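Local coordinates for beta-galacturonidase (Eisenbergiella tayi, PDB 6NCW), which hydrolyses beta-linked galacturonides as a family 2 glycoside hydrolase, releasing galacturonic acid from the non-reducing end of its substrates, at the interface of chains A and B and the interface of chains A and C. Sequence-based numbering; all coordinates share one arbitrary frame. Chains: chain A/B/C, Beta-galacturonidase.

Contact 1: the interface of chains A and B. Residues chain A 472-473, 475, 484, 543; chain B 472-473, 475, 484, 543.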
# COMPACT_ATOMS: atom_id res chain seq x y z
N TYR A 472 4.98 7.20 -1.85
CA TYR A 472 5.56 5.87 -2.00
C TYR A 472 4.47 4.86 -2.22
O TYR A 472 3.51 4.78 -1.44
CB TYR A 472 6.39 5.48 -0.75
CG TYR A 472 6.98 4.08 -0.81
CD1 TYR A 472 6.40 3.03 -0.09
CD2 TYR A 472 8.09 3.79 -1.58
CE1 TYR A 472 6.92 1.74 -0.15
CE2 TYR A 472 8.62 2.51 -1.64
CZ TYR A 472 8.03 1.49 -0.92
OH TYR A 472 8.57 0.21 -0.97
N GLY A 473 4.61 4.08 -3.29
CA GLY A 473 3.64 3.08 -3.63
C GLY A 473 2.61 3.52 -4.67
O GLY A 473 1.97 2.66 -5.28
N ARG A 475 1.88 4.40 -8.17
CA ARG A 475 2.53 4.26 -9.47
C ARG A 475 1.47 4.13 -10.56
O ARG A 475 0.45 3.46 -10.35
CB ARG A 475 3.45 3.03 -9.48
CG ARG A 475 4.58 3.11 -8.45
CD ARG A 475 4.79 1.76 -7.78
NE ARG A 475 5.10 0.71 -8.74
CZ ARG A 475 5.17 -0.57 -8.43
NH1 ARG A 475 4.91 -0.97 -7.19
NH2 ARG A 475 5.48 -1.47 -9.37
N GLU A 484 5.47 7.82 -8.35
CA GLU A 484 6.91 7.62 -8.30
C GLU A 484 7.55 7.76 -9.67
O GLU A 484 8.70 8.21 -9.77
CB GLU A 484 7.23 6.24 -7.70
CG GLU A 484 6.92 6.13 -6.20
CD GLU A 484 7.44 4.83 -5.59
OE1 GLU A 484 8.68 4.65 -5.59
OE2 GLU A 484 6.61 4.00 -5.13
N LEU A 543 11.29 5.02 -6.42
CA LEU A 543 11.93 4.73 -7.70
C LEU A 543 13.03 5.74 -8.02
O LEU A 543 14.11 5.36 -8.48
CB LEU A 543 10.89 4.69 -8.83
CG LEU A 543 9.78 3.63 -8.82
CD1 LEU A 543 8.83 3.82 -9.99
CD2 LEU A 543 10.38 2.23 -8.87
N TYR B 472 2.09 -6.97 -5.23
CA TYR B 472 2.21 -5.61 -5.73
C TYR B 472 2.47 -4.66 -4.58
O TYR B 472 1.77 -4.69 -3.56
CB TYR B 472 0.93 -5.22 -6.48
CG TYR B 472 0.96 -3.81 -7.06
CD1 TYR B 472 0.23 -2.78 -6.47
CD2 TYR B 472 1.74 -3.51 -8.18
CE1 TYR B 472 0.25 -1.50 -7.00
CE2 TYR B 472 1.79 -2.24 -8.71
CZ TYR B 472 1.04 -1.23 -8.13
OH TYR B 472 1.09 0.03 -8.67
N GLY B 473 3.48 -3.81 -4.74
CA GLY B 473 3.81 -2.83 -3.74
C GLY B 473 4.85 -3.26 -2.73
O GLY B 473 5.44 -2.39 -2.07
N ARG B 475 8.33 -4.01 -2.08
CA ARG B 475 9.62 -3.81 -2.71
C ARG B 475 10.68 -3.71 -1.63
O ARG B 475 10.46 -3.05 -0.61
CB ARG B 475 9.62 -2.56 -3.58
CG ARG B 475 8.68 -2.66 -4.78
CD ARG B 475 7.86 -1.39 -4.89
NE ARG B 475 8.74 -0.26 -5.15
CZ ARG B 475 8.36 1.02 -5.16
NH1 ARG B 475 7.10 1.36 -4.88
NH2 ARG B 475 9.27 1.96 -5.42
N GLU B 484 8.75 -7.32 -5.66
CA GLU B 484 8.65 -7.08 -7.09
C GLU B 484 10.01 -7.13 -7.75
O GLU B 484 10.11 -7.54 -8.91
CB GLU B 484 7.97 -5.73 -7.35
CG GLU B 484 6.43 -5.77 -7.19
CD GLU B 484 5.80 -4.47 -7.63
OE1 GLU B 484 5.88 -4.16 -8.84
OE2 GLU B 484 5.27 -3.72 -6.77
N LEU B 543 6.67 -4.32 -11.44
CA LEU B 543 7.97 -3.99 -12.03
C LEU B 543 8.33 -4.93 -13.18
O LEU B 543 8.81 -4.48 -14.24
CB LEU B 543 9.07 -4.01 -10.96
CG LEU B 543 9.01 -2.93 -9.87
CD1 LEU B 543 10.19 -3.05 -8.95
CD2 LEU B 543 8.98 -1.52 -10.46
O HOH W 1 7.56 -2.17 -0.05
O HOH W 2 0.14 2.17 -7.41
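A:Arg475 and B:Arg475 slide past each other in opposite directions across the two-fold axis, each delivering its guanidinium in a salt bridge to the other chain's glutamate, B:Glu484 or A:Glu484. The grip is end-on, through two hydrogen bonds: A:Arg475 NH2 donates to the carboxylate oxygen B:Glu484 OE1 at 2.8 Å, and A:Arg475 NH1 to B:Glu484 OE2 at 2.8 Å. Both bonds are nearly straight and both oxygens are approached on their syn side, so the two flat groups come tip to tip, 22° from coplanar. The chain of A:Arg475 reaches this position by bending at chi2 and chi3, which folds it toward the partner. The twin repeats this: B:Arg475 NH1 donates to A:Glu484 OE2 at 2.7 Å, and NH2 to OE1.

A tyrosine covers one face of each guanidinium. The ring edge of B:Tyr472 lies over A:Arg475, with B:Tyr472 CE2 3.8 Å from A:Arg475 CZ and the planes 25° apart; the ring is offset toward the guanidinium rim. With CG anti to the backbone N (chi1 -179°), the ring of B:Tyr472 lies alongside the arginine, and its hydroxyl OH reaches water 2 at 2.7 Å. That water also meets A:Gly473 O, A:Arg475 N and A:Arg475 O, tying the phenol to the opposite backbone.

Each carboxylate is held from its own chain as well. A:Gly473 N donates to A:Glu484 OE2 at 2.7 Å from above the carboxylate plane, while A:Leu543 N reaches A:Glu484 OE1 at 2.8 Å, nearly in line with the C-O bond. Every carboxylate oxygen thus accepts from both chains, which fixes the group's rotation and probably stabilises its negative charge. A:Leu543 CD2 packs beside B:Arg475 NH2.

As in chain B, A:Glu484 begins helix 484-500; A:Tyr472, A:Gly473 and A:Arg475 lie in the loop between strand 461-466 and that helix, and A:Leu543 directly precedes helix 544-553, all within the TIM-barrel region.

Contact 2: the interface of chains A and C. Residues chain A 281, 283-284, 292, 295, 539; chain C 281, 283-284.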
# COMPACT_ATOMS: atom_id res chain seq x y z
N HIS A 281 11.41 11.27 12.01
CA HIS A 281 11.36 9.82 11.86
C HIS A 281 10.03 9.37 12.44
O HIS A 281 9.60 9.93 13.46
CB HIS A 281 12.54 9.14 12.57
CG HIS A 281 12.59 7.65 12.42
ND1 HIS A 281 11.68 6.81 13.02
CD2 HIS A 281 13.47 6.85 11.77
CE1 HIS A 281 11.99 5.56 12.75
NE2 HIS A 281 13.07 5.56 11.98
N GLN A 283 9.00 6.82 14.18
CA GLN A 283 8.97 6.27 15.53
C GLN A 283 9.65 7.16 16.55
O GLN A 283 9.35 7.05 17.74
CB GLN A 283 9.67 4.91 15.60
CG GLN A 283 8.99 3.74 14.92
CD GLN A 283 9.82 2.49 15.11
OE1 GLN A 283 10.71 2.22 14.31
NE2 GLN A 283 9.59 1.77 16.20
N PHE A 284 10.58 8.01 16.13
CA PHE A 284 11.42 8.74 17.06
C PHE A 284 11.19 10.24 17.02
O PHE A 284 11.83 10.96 17.79
CB PHE A 284 12.91 8.41 16.79
CG PHE A 284 13.17 6.93 16.73
CD1 PHE A 284 12.86 6.13 17.83
CD2 PHE A 284 13.68 6.32 15.58
CE1 PHE A 284 13.06 4.74 17.79
CE2 PHE A 284 13.89 4.96 15.53
CZ PHE A 284 13.58 4.16 16.64
N ALA A 292 19.70 5.24 14.24
CA ALA A 292 18.86 5.79 13.18
C ALA A 292 19.62 6.85 12.38
O ALA A 292 19.46 6.94 11.15
CB ALA A 292 17.58 6.37 13.79
N HIS A 295 22.05 4.98 10.15
CA HIS A 295 21.30 4.35 9.07
C HIS A 295 20.99 5.36 7.96
O HIS A 295 21.22 5.07 6.77
CB HIS A 295 20.02 3.73 9.61
CG HIS A 295 19.36 2.80 8.64
ND1 HIS A 295 18.29 3.17 7.86
CD2 HIS A 295 19.67 1.53 8.28
CE1 HIS A 295 17.94 2.16 7.08
NE2 HIS A 295 18.78 1.16 7.31
N ARG A 539 12.20 5.08 5.37
CA ARG A 539 13.51 4.94 4.74
C ARG A 539 13.50 3.92 3.60
O ARG A 539 14.56 3.36 3.24
CB ARG A 539 14.61 4.60 5.76
CG ARG A 539 15.25 5.82 6.46
CD ARG A 539 14.21 6.72 7.16
NE ARG A 539 14.86 7.83 7.86
CZ ARG A 539 14.22 8.84 8.47
NH1 ARG A 539 12.89 8.91 8.49
NH2 ARG A 539 14.93 9.79 9.06
N HIS C 281 13.73 -5.73 13.51
CA HIS C 281 13.28 -4.40 13.13
C HIS C 281 13.79 -4.18 11.72
O HIS C 281 14.92 -4.59 11.41
CB HIS C 281 13.82 -3.32 14.07
CG HIS C 281 13.29 -1.94 13.82
ND1 HIS C 281 13.65 -1.18 12.73
CD2 HIS C 281 12.44 -1.17 14.54
CE1 HIS C 281 13.03 -0.02 12.77
NE2 HIS C 281 12.28 0.01 13.86
N GLN C 283 14.92 -1.57 10.14
CA GLN C 283 16.13 -0.78 10.03
C GLN C 283 17.29 -1.32 10.85
O GLN C 283 18.45 -1.08 10.49
CB GLN C 283 15.89 0.67 10.48
CG GLN C 283 14.95 1.52 9.60
CD GLN C 283 14.95 2.97 10.06
OE1 GLN C 283 14.10 3.39 10.84
NE2 GLN C 283 15.96 3.73 9.62
N PHE C 284 17.03 -2.03 11.96
CA PHE C 284 18.09 -2.34 12.92
C PHE C 284 18.41 -3.82 13.02
O PHE C 284 19.32 -4.19 13.77
CB PHE C 284 17.71 -1.77 14.30
CG PHE C 284 17.33 -0.31 14.25
CD1 PHE C 284 18.16 0.61 13.63
CD2 PHE C 284 16.10 0.12 14.73
CE1 PHE C 284 17.81 1.96 13.53
CE2 PHE C 284 15.73 1.47 14.65
CZ PHE C 284 16.59 2.39 14.05
O HOH W 3 16.66 6.37 10.39
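The imidazole of A:His281 meets the amide of C:Gln283 edge to edge, while one face of the ring carries A:Phe284 CD2, offset toward the rim. Around this edge the ring uses both nitrogens: ND1 accepts from A:Gln283 N of its own loop, and NE2 donates to the amide oxygen C:Gln283 OE1 at 2.7 Å. The latter bond is nearly straight and falls on a lone pair in the carbonyl plane, with ring and amide only 13° apart. CG of A:His281 is anti to the backbone N (chi1 -178°), which points NE2 at the partner. On its other flank, A:His281 CD2 sits over the centre of the A:Arg539 guanidinium.

The symmetry mate repeats the pair: C:His281 NE2 donates to A:Gln283 OE1 at 2.7 Å, and C:Phe284 covers one face of C:His281. Beside the two pairs the phenylalanine tips meet, A:Phe284 CZ lying 4.0 Å from C:Phe284 CE2. C:Phe284 CE1 also packs against A:Ala292 CA.

The chain of C:Gln283, extended beyond CG, passes A:His295, whose ring has C:Gln283 CB over its centre. The imidazole and amide planes stand 73° apart. The amide nitrogen C:Gln283 NE2 comes from above the ring plane to 3.0 Å from A:His295 ND1, a possible but poorly directed hydrogen bond that needs ND1 unprotonated. NE2 also donates to water 3 at 2.8 Å, which continues to A:Ala292 O in helix 290-302. The A:His281 bond to OE1 and the water bond to NE2 help fix this amide's rotation.

Reciprocal histidine-glutamine bonds flanked by a phenylalanine pair thus join the loops before helix 290-302 of two subunits, probably helping to hold the enzyme's tetrameric arrangement.

Contact 1 and contact 2 lie about 20 Å apart, measured between the centres of their C-alpha atoms, and have no residue in common. Chain A takes part in both, meeting chain B at one and chain C at the other, each across a two-fold relation. The segments come close in sequence at the C-terminal end of the barrel region, where A:Arg539 of contact 2 is four positions before A:Leu543 of contact 1. Arginine-glutamate pairs mark contact 1, histidine-glutamine pairs contact 2. Together the two interfaces could build the deposited four-chain assembly, although the structure alone does not show that it persists in solution.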